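Local coordinates for devB protein (Vibrio cholerae O1 biovar eltor str. N16961, PDB 1Y89) that probably hydrolyses 6-phosphogluconolactone to 6-phosphogluconate in the pentose phosphate pathway, at residues A[20-24]-A[132-136]; A[14-18]-A[43-48]; A[59-65]-A[94-100]; A[186-192]-A[224-230]. All coordinates share one frame; numbering follows the deposited sequence.

Contact 1: A[20-24]-A[132-136]; sequences DMLAY and FDWIL. With PE5 (3,6,9,12,15,18,21,24-octaoxahexacosan-1-ol), chain F.
Y24 lays the CE2 corner of its ring against the benzene part of W134, with CE2 of Y24 3.3 Å from CE3 of W134. The two rings are neither stacked nor edge-to-face: their planes stand 40° apart. W134 reaches the helix because its CG lies anti to the backbone N (chi1 -164°), which sends the indole out from strand 134-137, and CB of D20 packs 3.8 Å from its CH2. M21, a selenomethionine bent at chi2 and chi3, curls in to make a Met-aromatic contact, SE lying 4.1 Å from CZ3 of W134 and oblique to the ring. The hydroxyl end of Y24 is tied across by a water that sits 2.7 Å from Y24 OH and donates to D133 O at the same distance. R186 bonds to Y24 OH, forms a salt bridge with D20 and lies in a cation-pi contact with W134, whose NE1 bonds to S188. A bound polyether lies over one face of the Y24 ring, its O2 3.7 Å from Y24 CE1, and its C2 is 3.5 Å from CB of A23. This is helix-on-sheet packing as in Rossmann-like alpha/beta folds, with the helical turn 20-24 running roughly antiparallel to strand segment 134-136.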
# COMPACT_ATOMS: atom_id res chain seq x y z
N ASP A 20 -4.59 3.55 -10.69
CA ASP A 20 -4.17 2.16 -10.92
C ASP A 20 -4.81 1.63 -12.21
O ASP A 20 -4.15 0.97 -13.00
CB ASP A 20 -4.59 1.27 -9.74
CG ASP A 20 -3.63 1.35 -8.57
OD1 ASP A 20 -2.63 2.09 -8.66
OD2 ASP A 20 -3.87 0.68 -7.55
N MSE A 21 -6.10 1.95 -12.42
CA MSE A 21 -6.81 1.53 -13.63
C MSE A 21 -6.07 2.04 -14.89
O MSE A 21 -5.87 1.31 -15.86
CB MSE A 21 -8.25 2.07 -13.59
CG MSE A 21 -9.22 1.40 -14.51
SE MSE A 21 -9.67 -0.37 -13.73
CE MSE A 21 -10.94 0.09 -12.48
N LEU A 22 -5.70 3.32 -14.87
CA LEU A 22 -4.87 3.90 -15.92
C LEU A 22 -3.56 3.10 -16.14
O LEU A 22 -3.23 2.70 -17.28
CB LEU A 22 -4.54 5.37 -15.59
CG LEU A 22 -3.69 6.16 -16.60
CD1 LEU A 22 -4.29 6.09 -17.99
CD2 LEU A 22 -3.54 7.63 -16.18
N ALA A 23 -2.81 2.88 -15.06
CA ALA A 23 -1.52 2.19 -15.18
C ALA A 23 -1.69 0.76 -15.70
O ALA A 23 -0.94 0.30 -16.57
CB ALA A 23 -0.79 2.16 -13.80
N TYR A 24 -2.70 0.05 -15.19
CA TYR A 24 -3.01 -1.28 -15.71
C TYR A 24 -3.23 -1.23 -17.22
O TYR A 24 -2.72 -2.09 -17.94
CB TYR A 24 -4.27 -1.85 -15.06
CG TYR A 24 -4.05 -2.53 -13.72
CD1 TYR A 24 -3.18 -3.65 -13.61
CD2 TYR A 24 -4.75 -2.12 -12.57
CE1 TYR A 24 -3.01 -4.31 -12.38
CE2 TYR A 24 -4.57 -2.77 -11.33
CZ TYR A 24 -3.70 -3.86 -11.25
OH TYR A 24 -3.54 -4.52 -10.04
N PHE A 132 -7.73 -13.53 -11.78
CA PHE A 132 -8.00 -12.12 -12.01
C PHE A 132 -6.79 -11.29 -11.65
O PHE A 132 -6.06 -11.58 -10.68
CB PHE A 132 -9.24 -11.65 -11.23
CG PHE A 132 -10.53 -11.93 -11.98
CD1 PHE A 132 -11.08 -13.21 -11.99
CD2 PHE A 132 -11.14 -10.93 -12.73
CE1 PHE A 132 -12.23 -13.51 -12.72
CE2 PHE A 132 -12.30 -11.17 -13.48
CZ PHE A 132 -12.86 -12.44 -13.48
N ASP A 133 -6.57 -10.26 -12.45
CA ASP A 133 -5.53 -9.27 -12.12
C ASP A 133 -5.96 -8.44 -10.92
O ASP A 133 -5.11 -8.07 -10.09
CB ASP A 133 -5.24 -8.36 -13.32
CG ASP A 133 -4.62 -9.12 -14.46
OD1 ASP A 133 -3.39 -9.38 -14.41
OD2 ASP A 133 -5.35 -9.50 -15.40
N TRP A 134 -7.26 -8.18 -10.81
CA TRP A 134 -7.75 -7.27 -9.77
C TRP A 134 -9.23 -7.49 -9.55
O TRP A 134 -10.03 -7.48 -10.51
CB TRP A 134 -7.54 -5.82 -10.22
CG TRP A 134 -7.64 -4.79 -9.08
CD1 TRP A 134 -7.65 -5.03 -7.72
CD2 TRP A 134 -7.67 -3.37 -9.24
NE1 TRP A 134 -7.70 -3.83 -7.03
CE2 TRP A 134 -7.70 -2.79 -7.94
CE3 TRP A 134 -7.70 -2.51 -10.37
CZ2 TRP A 134 -7.73 -1.39 -7.73
CZ3 TRP A 134 -7.72 -1.12 -10.16
CH2 TRP A 134 -7.74 -0.58 -8.85
N ILE A 135 -9.61 -7.68 -8.29
CA ILE A 135 -11.02 -7.80 -7.95
C ILE A 135 -11.31 -6.71 -6.94
O ILE A 135 -10.67 -6.67 -5.85
CB ILE A 135 -11.36 -9.22 -7.38
CG1 ILE A 135 -10.96 -10.33 -8.40
CG2 ILE A 135 -12.85 -9.32 -6.99
CD1 ILE A 135 -11.30 -11.77 -7.92
N LEU A 136 -12.28 -5.86 -7.27
CA LEU A 136 -12.76 -4.81 -6.34
C LEU A 136 -13.96 -5.40 -5.60
O LEU A 136 -14.90 -5.95 -6.25
CB LEU A 136 -13.26 -3.58 -7.13
CG LEU A 136 -12.19 -2.89 -8.02
CD1 LEU A 136 -12.78 -1.53 -8.54
CD2 LEU A 136 -10.95 -2.65 -7.25
O1 PE5 F . 2.43 -1.12 -13.94
C1 PE5 F . 1.38 -1.97 -13.44
C2 PE5 F . 0.13 -1.16 -13.16
O2 PE5 F . -0.50 -1.60 -11.95
C3 PE5 F . -0.93 -0.57 -11.09
C4 PE5 F . -1.33 -1.22 -9.79
O3 PE5 F . -0.24 -1.20 -8.87
O HOH W 1 -2.65 -7.03 -10.19

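Contact 2: A[14-18]-A[43-48]; sequences VKSLA and MLFKLL
The helical segments 14-18 and 43-48 cross at -57° with their axes 9.4 Å apart, and the backbones come nearest where the CA atoms of V14 and L44 are 5.3 Å from each other. V14 points its CG1, anti to the backbone N (chi1 163°), at the backbone of the other helix, 3.3 Å from CA of L44, tighter than usual for two carbons. The same methyl also presses on CD2 of L47 at 3.5 Å, the two side chains sliding past each other in opposite directions. Its other branch, CG2, faces CB of the selenomethionine M43. One turn on, the small A18 leaves room for two leucines: its CB touches CD2 of L47 at 3.6 Å and CD2 of L48 at 3.8 Å. CD1 of L44 lies against V14 and 3.9 Å from CB of L17. The side chains that meet are mainly apolar, and no hydrogen bond crosses. Towards the exposed side K15 only grazes L47, while its amine forms a salt bridge with D19. Y53 of helix 53-56 touches K15, A18 and L47; helix 80-89 packs on F45 and L48; and on the sheet side L17 meets W134 while L44 meets L136 of strand 134-137.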
# COMPACT_ATOMS: atom_id res chain seq x y z
N VAL A 14 -10.94 6.91 -4.47
CA VAL A 14 -11.30 6.61 -5.86
C VAL A 14 -10.23 7.11 -6.84
O VAL A 14 -9.98 6.48 -7.86
CB VAL A 14 -12.71 7.12 -6.13
CG1 VAL A 14 -12.96 7.21 -7.55
CG2 VAL A 14 -13.72 6.13 -5.45
N LYS A 15 -9.57 8.22 -6.50
CA LYS A 15 -8.41 8.71 -7.27
C LYS A 15 -7.32 7.65 -7.33
O LYS A 15 -6.76 7.39 -8.38
CB LYS A 15 -7.88 10.00 -6.63
CG LYS A 15 -6.59 10.61 -7.28
CD LYS A 15 -6.92 11.05 -8.71
CE LYS A 15 -5.85 11.96 -9.39
NZ LYS A 15 -4.42 11.62 -9.04
N SER A 16 -7.00 7.04 -6.18
CA SER A 16 -5.97 6.00 -6.14
C SER A 16 -6.36 4.84 -7.05
O SER A 16 -5.55 4.34 -7.85
CB SER A 16 -5.77 5.51 -4.70
OG SER A 16 -4.77 4.53 -4.68
N LEU A 17 -7.64 4.44 -7.00
CA LEU A 17 -8.11 3.34 -7.83
C LEU A 17 -8.05 3.68 -9.34
O LEU A 17 -7.68 2.82 -10.16
CB LEU A 17 -9.53 2.97 -7.43
CG LEU A 17 -9.70 2.46 -5.99
CD1 LEU A 17 -11.21 2.39 -5.62
CD2 LEU A 17 -9.03 1.07 -5.78
N ALA A 18 -8.43 4.90 -9.69
CA ALA A 18 -8.47 5.32 -11.09
C ALA A 18 -7.03 5.41 -11.61
O ALA A 18 -6.75 5.07 -12.78
CB ALA A 18 -9.15 6.70 -11.20
N MSE A 43 -18.86 6.01 -7.39
CA MSE A 43 -17.92 7.13 -7.39
C MSE A 43 -16.75 6.89 -8.35
O MSE A 43 -16.36 7.80 -9.09
CB MSE A 43 -17.37 7.34 -5.99
CG MSE A 43 -18.40 7.86 -5.04
SE MSE A 43 -17.45 8.39 -3.37
CE MSE A 43 -16.14 9.71 -4.15
N LEU A 44 -16.20 5.67 -8.34
CA LEU A 44 -15.13 5.32 -9.26
C LEU A 44 -15.55 5.46 -10.72
O LEU A 44 -14.84 6.07 -11.51
CB LEU A 44 -14.59 3.90 -8.98
CG LEU A 44 -13.50 3.38 -9.93
CD1 LEU A 44 -12.23 4.30 -9.90
CD2 LEU A 44 -13.16 1.95 -9.53
N PHE A 45 -16.73 4.95 -11.08
CA PHE A 45 -17.22 5.06 -12.47
C PHE A 45 -17.34 6.50 -12.93
O PHE A 45 -17.00 6.83 -14.06
CB PHE A 45 -18.60 4.37 -12.61
CG PHE A 45 -18.60 2.90 -12.22
CD1 PHE A 45 -17.48 2.11 -12.43
CD2 PHE A 45 -19.74 2.31 -11.67
CE1 PHE A 45 -17.46 0.74 -12.07
CE2 PHE A 45 -19.74 0.95 -11.30
CZ PHE A 45 -18.60 0.16 -11.52
N LYS A 46 -17.87 7.37 -12.07
CA LYS A 46 -17.97 8.79 -12.41
C LYS A 46 -16.60 9.39 -12.66
O LYS A 46 -16.41 10.20 -13.56
CB LYS A 46 -18.76 9.57 -11.33
CG LYS A 46 -20.25 9.08 -11.25
CD LYS A 46 -21.11 9.96 -10.35
CE LYS A 46 -20.81 9.69 -8.90
NZ LYS A 46 -21.51 10.66 -7.97
N LEU A 47 -15.63 9.02 -11.82
CA LEU A 47 -14.28 9.53 -12.01
C LEU A 47 -13.65 8.98 -13.31
O LEU A 47 -13.01 9.73 -14.08
CB LEU A 47 -13.41 9.21 -10.79
CG LEU A 47 -11.93 9.66 -10.88
CD1 LEU A 47 -11.78 11.20 -11.15
CD2 LEU A 47 -11.13 9.28 -9.65
N LEU A 48 -13.80 7.68 -13.54
CA LEU A 48 -13.31 7.08 -14.78
C LEU A 48 -13.89 7.67 -16.07
O LEU A 48 -13.24 7.66 -17.13
CB LEU A 48 -13.54 5.55 -14.75
CG LEU A 48 -12.78 4.80 -13.65
CD1 LEU A 48 -13.23 3.31 -13.68
CD2 LEU A 48 -11.25 4.95 -13.86

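Contact 3: A[59-65]-A[94-100]; sequences WKNLHFW and MPAQNIH
H100 lies flat on W65 in an offset stack, the planes 1° apart and the ring centroids 3.9 Å from each other, while CB of H100 makes a CH-pi contact over the six-membered ring. The edge of the same imidazole meets H63: its NE2 is 3.0 Å from H63 ND1, and either nitrogen could be the donor. The backbones pair in a single bridge, F64 with I99, F64 N donating to N98 O at 2.9 Å and H100 N to F64 O at 2.8 Å. N98 folds its amide over one face of the H63 ring, with CG anti to the carbonyl carbon (chi1 -76°). This brings ND2 within 3.0 Å of L62 O, a bond approaching from above the carbonyl plane; weak bonds also run from ND2 to K60 O and W59 O. The extended selenomethionine M94 reaches the buried F64 ring and brings SE to its edge, 3.7 Å from CE2 of F64. The solvent side is much looser: P95 merely brushes K60, its CD 3.9 Å from K60 CA. Strand 62-70 pairs with strand 31-35 through H63 and W65, M21 of helix 10-25 covers L62 and F64, and helix 108-122 packs on W65.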
# COMPACT_ATOMS: atom_id res chain seq x y z
N TRP A 59 -8.81 1.68 -22.80
CA TRP A 59 -9.94 0.75 -22.52
C TRP A 59 -9.85 -0.56 -23.28
O TRP A 59 -10.37 -1.57 -22.81
CB TRP A 59 -11.29 1.43 -22.84
CG TRP A 59 -11.49 2.68 -22.03
CD1 TRP A 59 -11.38 3.97 -22.47
CD2 TRP A 59 -11.74 2.76 -20.62
NE1 TRP A 59 -11.59 4.84 -21.42
CE2 TRP A 59 -11.83 4.12 -20.28
CE3 TRP A 59 -11.95 1.79 -19.62
CZ2 TRP A 59 -12.08 4.55 -18.98
CZ3 TRP A 59 -12.22 2.22 -18.31
CH2 TRP A 59 -12.28 3.58 -18.02
N LYS A 60 -9.20 -0.53 -24.45
CA LYS A 60 -9.04 -1.74 -25.27
C LYS A 60 -8.26 -2.87 -24.57
O LYS A 60 -8.42 -4.05 -24.92
CB LYS A 60 -8.38 -1.40 -26.63
CG LYS A 60 -6.92 -1.00 -26.50
CD LYS A 60 -6.32 -0.45 -27.82
CE LYS A 60 -4.92 0.19 -27.58
NZ LYS A 60 -4.25 0.53 -28.91
N ASN A 61 -7.42 -2.51 -23.59
CA ASN A 61 -6.63 -3.47 -22.79
C ASN A 61 -7.30 -3.96 -21.49
O ASN A 61 -6.85 -4.92 -20.86
CB ASN A 61 -5.26 -2.86 -22.45
CG ASN A 61 -4.43 -2.64 -23.67
OD1 ASN A 61 -4.54 -3.40 -24.64
ND2 ASN A 61 -3.56 -1.61 -23.64
N LEU A 62 -8.40 -3.32 -21.11
CA LEU A 62 -9.10 -3.69 -19.86
C LEU A 62 -10.30 -4.56 -20.16
O LEU A 62 -11.01 -4.32 -21.12
CB LEU A 62 -9.54 -2.43 -19.07
CG LEU A 62 -8.49 -1.39 -18.67
CD1 LEU A 62 -9.07 -0.32 -17.76
CD2 LEU A 62 -7.30 -2.05 -18.00
N HIS A 63 -10.52 -5.59 -19.34
CA HIS A 63 -11.70 -6.44 -19.44
C HIS A 63 -12.44 -6.38 -18.13
O HIS A 63 -11.85 -6.61 -17.07
CB HIS A 63 -11.28 -7.89 -19.76
CG HIS A 63 -10.75 -8.04 -21.15
ND1 HIS A 63 -11.48 -8.58 -22.18
CD2 HIS A 63 -9.59 -7.60 -21.71
CE1 HIS A 63 -10.77 -8.55 -23.30
NE2 HIS A 63 -9.62 -7.95 -23.04
N PHE A 64 -13.72 -6.04 -18.18
CA PHE A 64 -14.50 -5.93 -16.96
C PHE A 64 -15.44 -7.09 -16.82
O PHE A 64 -16.16 -7.46 -17.77
CB PHE A 64 -15.31 -4.61 -16.91
CG PHE A 64 -14.46 -3.41 -16.72
CD1 PHE A 64 -13.59 -3.31 -15.63
CD2 PHE A 64 -14.50 -2.37 -17.62
CE1 PHE A 64 -12.78 -2.17 -15.44
CE2 PHE A 64 -13.69 -1.23 -17.44
CZ PHE A 64 -12.83 -1.14 -16.35
N TRP A 65 -15.42 -7.64 -15.60
CA TRP A 65 -16.30 -8.73 -15.20
C TRP A 65 -16.93 -8.26 -13.89
O TRP A 65 -16.54 -7.20 -13.39
CB TRP A 65 -15.51 -10.01 -14.95
CG TRP A 65 -14.68 -10.47 -16.12
CD1 TRP A 65 -13.46 -9.93 -16.52
CD2 TRP A 65 -14.95 -11.55 -16.99
NE1 TRP A 65 -12.99 -10.62 -17.62
CE2 TRP A 65 -13.86 -11.64 -17.91
CE3 TRP A 65 -15.99 -12.48 -17.08
CZ2 TRP A 65 -13.81 -12.59 -18.91
CZ3 TRP A 65 -15.94 -13.44 -18.09
CH2 TRP A 65 -14.84 -13.48 -19.00
N MSE A 94 -15.03 1.91 -25.49
CA MSE A 94 -14.46 0.67 -25.02
C MSE A 94 -15.12 -0.45 -25.81
O MSE A 94 -16.35 -0.45 -25.95
CB MSE A 94 -14.77 0.50 -23.53
CG MSE A 94 -14.52 -0.90 -23.01
SE MSE A 94 -14.43 -0.80 -21.07
CE MSE A 94 -13.49 -2.60 -20.77
N PRO A 95 -14.32 -1.41 -26.33
CA PRO A 95 -14.95 -2.49 -27.11
C PRO A 95 -16.02 -3.22 -26.28
O PRO A 95 -15.81 -3.48 -25.08
CB PRO A 95 -13.78 -3.44 -27.45
CG PRO A 95 -12.55 -2.62 -27.31
CD PRO A 95 -12.85 -1.56 -26.25
N ALA A 96 -17.15 -3.52 -26.92
CA ALA A 96 -18.26 -4.23 -26.29
C ALA A 96 -17.77 -5.60 -25.81
O ALA A 96 -18.17 -6.09 -24.75
CB ALA A 96 -19.43 -4.38 -27.29
N GLN A 97 -16.86 -6.19 -26.58
CA GLN A 97 -16.33 -7.53 -26.28
C GLN A 97 -15.49 -7.54 -25.00
O GLN A 97 -15.26 -8.61 -24.43
CB GLN A 97 -15.53 -8.10 -27.49
CG GLN A 97 -14.12 -7.46 -27.68
CD GLN A 97 -13.48 -7.70 -29.03
OE1 GLN A 97 -13.09 -8.84 -29.36
NE2 GLN A 97 -13.33 -6.62 -29.83
N ASN A 98 -15.07 -6.36 -24.52
CA ASN A 98 -14.24 -6.27 -23.31
C ASN A 98 -15.10 -6.14 -22.05
O ASN A 98 -14.59 -6.07 -20.92
CB ASN A 98 -13.31 -5.03 -23.40
CG ASN A 98 -12.14 -5.25 -24.34
OD1 ASN A 98 -12.24 -6.00 -25.29
ND2 ASN A 98 -11.02 -4.58 -24.06
N ILE A 99 -16.41 -6.04 -22.25
CA ILE A 99 -17.32 -5.92 -21.11
C ILE A 99 -18.10 -7.23 -20.99
O ILE A 99 -18.89 -7.57 -21.86
CB ILE A 99 -18.27 -4.69 -21.28
CG1 ILE A 99 -17.46 -3.41 -21.50
CG2 ILE A 99 -19.20 -4.55 -20.07
CD1 ILE A 99 -18.31 -2.21 -21.97
N HIS A 100 -17.86 -7.99 -19.93
CA HIS A 100 -18.34 -9.36 -19.87
C HIS A 100 -19.43 -9.41 -18.80
O HIS A 100 -19.21 -9.89 -17.68
CB HIS A 100 -17.19 -10.30 -19.49
CG HIS A 100 -16.00 -10.20 -20.40
ND1 HIS A 100 -15.79 -11.07 -21.45
CD2 HIS A 100 -14.94 -9.35 -20.41
CE1 HIS A 100 -14.67 -10.74 -22.08
NE2 HIS A 100 -14.12 -9.72 -21.45

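Contact 4: A[186-192]-A[224-230]; sequences RISYLVL and VTEWYLD
R186 is extended from CG to NE, its CG anti to the backbone N (chi1 176°), and E226 leaves its own strand with CG anti to the carbonyl carbon (chi1 -55°), bringing guanidinium and carboxylate together. R186 grips one oxygen side-on: NE is 2.8 Å and NH2 3.1 Å from E226 OE1. NH2 meets OE1 on its syn lone pair, whereas NE comes from above the carboxylate plane, the two groups being turned 83° from each other. S188 OG donates to the anti lone pair of OE1 at 2.6 Å. Three donors thus hold one buried oxygen, which probably favours the charged carboxylate, and OE2 bonds to N3. A weak bond joins R186 NH2 to Y228 OH, and D20 gives R186 a second salt bridge. The strands that carry these groups run parallel as neighbours in the central sheet of a Rossmann-like alpha/beta fold, bonded in a ladder from I187 N to V224 O through V191 N to Y228 O. On the opposite face Y189 and W227 lie side by side in an offset stack, with CD2 of Y189 3.6 Å from CZ2 of W227. At the far end D230 is the N-cap of helix 231-234 and packs on L192.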
# COMPACT_ATOMS: atom_id res chain seq x y z
N ARG A 186 -4.81 -9.89 -6.82
CA ARG A 186 -5.04 -8.71 -6.00
C ARG A 186 -6.52 -8.57 -5.77
O ARG A 186 -7.30 -8.57 -6.74
CB ARG A 186 -4.48 -7.47 -6.72
CG ARG A 186 -4.76 -6.14 -5.96
CD ARG A 186 -4.27 -4.98 -6.82
NE ARG A 186 -4.46 -3.69 -6.12
CZ ARG A 186 -4.34 -2.50 -6.68
NH1 ARG A 186 -4.05 -2.40 -7.99
NH2 ARG A 186 -4.55 -1.41 -5.94
N ILE A 187 -6.94 -8.49 -4.50
CA ILE A 187 -8.34 -8.19 -4.21
C ILE A 187 -8.33 -7.02 -3.25
O ILE A 187 -7.44 -6.91 -2.41
CB ILE A 187 -9.14 -9.42 -3.65
CG1 ILE A 187 -8.73 -9.73 -2.19
CG2 ILE A 187 -8.94 -10.70 -4.56
CD1 ILE A 187 -9.54 -10.94 -1.52
N SER A 188 -9.32 -6.14 -3.38
CA SER A 188 -9.32 -4.88 -2.66
C SER A 188 -10.70 -4.63 -2.13
O SER A 188 -11.61 -4.39 -2.92
CB SER A 188 -8.90 -3.69 -3.57
OG SER A 188 -7.68 -3.94 -4.26
N TYR A 189 -10.84 -4.70 -0.81
CA TYR A 189 -12.11 -4.41 -0.15
C TYR A 189 -12.23 -2.90 0.04
O TYR A 189 -11.35 -2.29 0.66
CB TYR A 189 -12.16 -5.08 1.22
CG TYR A 189 -12.23 -6.59 1.15
CD1 TYR A 189 -13.44 -7.22 0.82
CD2 TYR A 189 -11.10 -7.39 1.46
CE1 TYR A 189 -13.54 -8.60 0.77
CE2 TYR A 189 -11.18 -8.80 1.40
CZ TYR A 189 -12.41 -9.38 1.07
OH TYR A 189 -12.55 -10.76 1.00
N LEU A 190 -13.27 -2.31 -0.55
CA LEU A 190 -13.41 -0.85 -0.60
C LEU A 190 -14.49 -0.54 0.42
O LEU A 190 -15.68 -0.84 0.21
CB LEU A 190 -13.83 -0.39 -2.00
CG LEU A 190 -12.96 -0.91 -3.17
CD1 LEU A 190 -13.49 -0.33 -4.52
CD2 LEU A 190 -11.45 -0.59 -2.93
N VAL A 191 -14.07 0.04 1.55
CA VAL A 191 -14.94 0.11 2.73
C VAL A 191 -14.91 1.53 3.25
O VAL A 191 -13.99 1.90 3.98
CB VAL A 191 -14.49 -0.87 3.83
CG1 VAL A 191 -15.50 -0.88 4.98
CG2 VAL A 191 -14.33 -2.29 3.25
N LEU A 192 -15.93 2.31 2.87
CA LEU A 192 -15.99 3.73 3.14
C LEU A 192 -17.20 4.13 3.97
O LEU A 192 -18.29 3.55 3.83
CB LEU A 192 -16.01 4.52 1.82
CG LEU A 192 -14.63 4.75 1.19
CD1 LEU A 192 -13.85 3.49 0.89
CD2 LEU A 192 -14.76 5.60 -0.06
N VAL A 224 -2.02 -10.27 -3.26
CA VAL A 224 -2.27 -9.15 -2.38
C VAL A 224 -3.76 -9.05 -1.96
O VAL A 224 -4.65 -9.11 -2.82
CB VAL A 224 -1.85 -7.84 -3.12
CG1 VAL A 224 -2.11 -6.61 -2.26
CG2 VAL A 224 -0.33 -7.93 -3.43
N THR A 225 -4.01 -8.89 -0.66
CA THR A 225 -5.36 -8.56 -0.20
C THR A 225 -5.27 -7.14 0.37
O THR A 225 -4.39 -6.86 1.19
CB THR A 225 -5.81 -9.51 0.90
OG1 THR A 225 -5.79 -10.85 0.40
CG2 THR A 225 -7.24 -9.19 1.35
N GLU A 226 -6.18 -6.26 -0.04
CA GLU A 226 -6.14 -4.87 0.40
C GLU A 226 -7.42 -4.46 1.06
O GLU A 226 -8.52 -4.90 0.66
CB GLU A 226 -5.90 -3.94 -0.79
CG GLU A 226 -4.68 -4.32 -1.55
CD GLU A 226 -4.41 -3.43 -2.73
OE1 GLU A 226 -5.34 -3.20 -3.55
OE2 GLU A 226 -3.26 -2.98 -2.83
N TRP A 227 -7.29 -3.54 2.01
CA TRP A 227 -8.40 -2.85 2.61
C TRP A 227 -8.22 -1.36 2.35
O TRP A 227 -7.21 -0.77 2.79
CB TRP A 227 -8.45 -3.14 4.12
CG TRP A 227 -8.78 -4.60 4.39
CD1 TRP A 227 -7.94 -5.65 4.34
CD2 TRP A 227 -10.08 -5.11 4.65
NE1 TRP A 227 -8.64 -6.83 4.59
CE2 TRP A 227 -9.95 -6.51 4.79
CE3 TRP A 227 -11.33 -4.52 4.81
CZ2 TRP A 227 -11.04 -7.34 5.07
CZ3 TRP A 227 -12.43 -5.36 5.10
CH2 TRP A 227 -12.27 -6.74 5.22
N TYR A 228 -9.15 -0.75 1.63
CA TYR A 228 -9.11 0.69 1.33
C TYR A 228 -10.17 1.34 2.22
O TYR A 228 -11.36 1.05 2.05
CB TYR A 228 -9.50 0.95 -0.13
CG TYR A 228 -8.38 0.78 -1.14
CD1 TYR A 228 -7.71 -0.43 -1.26
CD2 TYR A 228 -7.99 1.82 -1.97
CE1 TYR A 228 -6.67 -0.58 -2.16
CE2 TYR A 228 -6.95 1.69 -2.87
CZ TYR A 228 -6.29 0.48 -2.96
OH TYR A 228 -5.23 0.35 -3.82
N LEU A 229 -9.76 2.19 3.17
CA LEU A 229 -10.74 2.83 4.04
C LEU A 229 -10.60 4.34 3.91
O LEU A 229 -9.53 4.84 3.54
CB LEU A 229 -10.47 2.48 5.51
CG LEU A 229 -10.31 1.01 5.95
CD1 LEU A 229 -10.22 0.97 7.47
CD2 LEU A 229 -11.37 0.07 5.48
N ASP A 230 -11.66 5.06 4.26
CA ASP A 230 -11.52 6.47 4.53
C ASP A 230 -11.47 6.67 6.04
O ASP A 230 -11.66 5.70 6.80
CB ASP A 230 -12.61 7.32 3.84
CG ASP A 230 -14.03 6.98 4.29
OD1 ASP A 230 -14.25 5.99 5.03
OD2 ASP A 230 -14.94 7.72 3.89

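In the fold
Contacts 1, 3 and 4 all reach the large mixed sheet, and helix 10-25 serves both contact 1 and contact 2. Contacts 1 and 2 have centres about 12 Å apart and interleave along the chain; contact 3 falls between the two segments of contact 1, and contact 4 comes last. Strands 134-137 and 186-191 are sheet neighbours, so contact 1 runs directly into contact 4, where its D20 and W134 meet R186 and S188. L17 carries contact 2 onto W134, L190 and Y228. Contacts 3 and 4 lie on opposite sides of the chain's centre, about 23 Å between centres, without touching. Helix 10-25 thus packs on one face of the sheet, its residues entering contacts 1 and 2 and touching those of contacts 3 and 4.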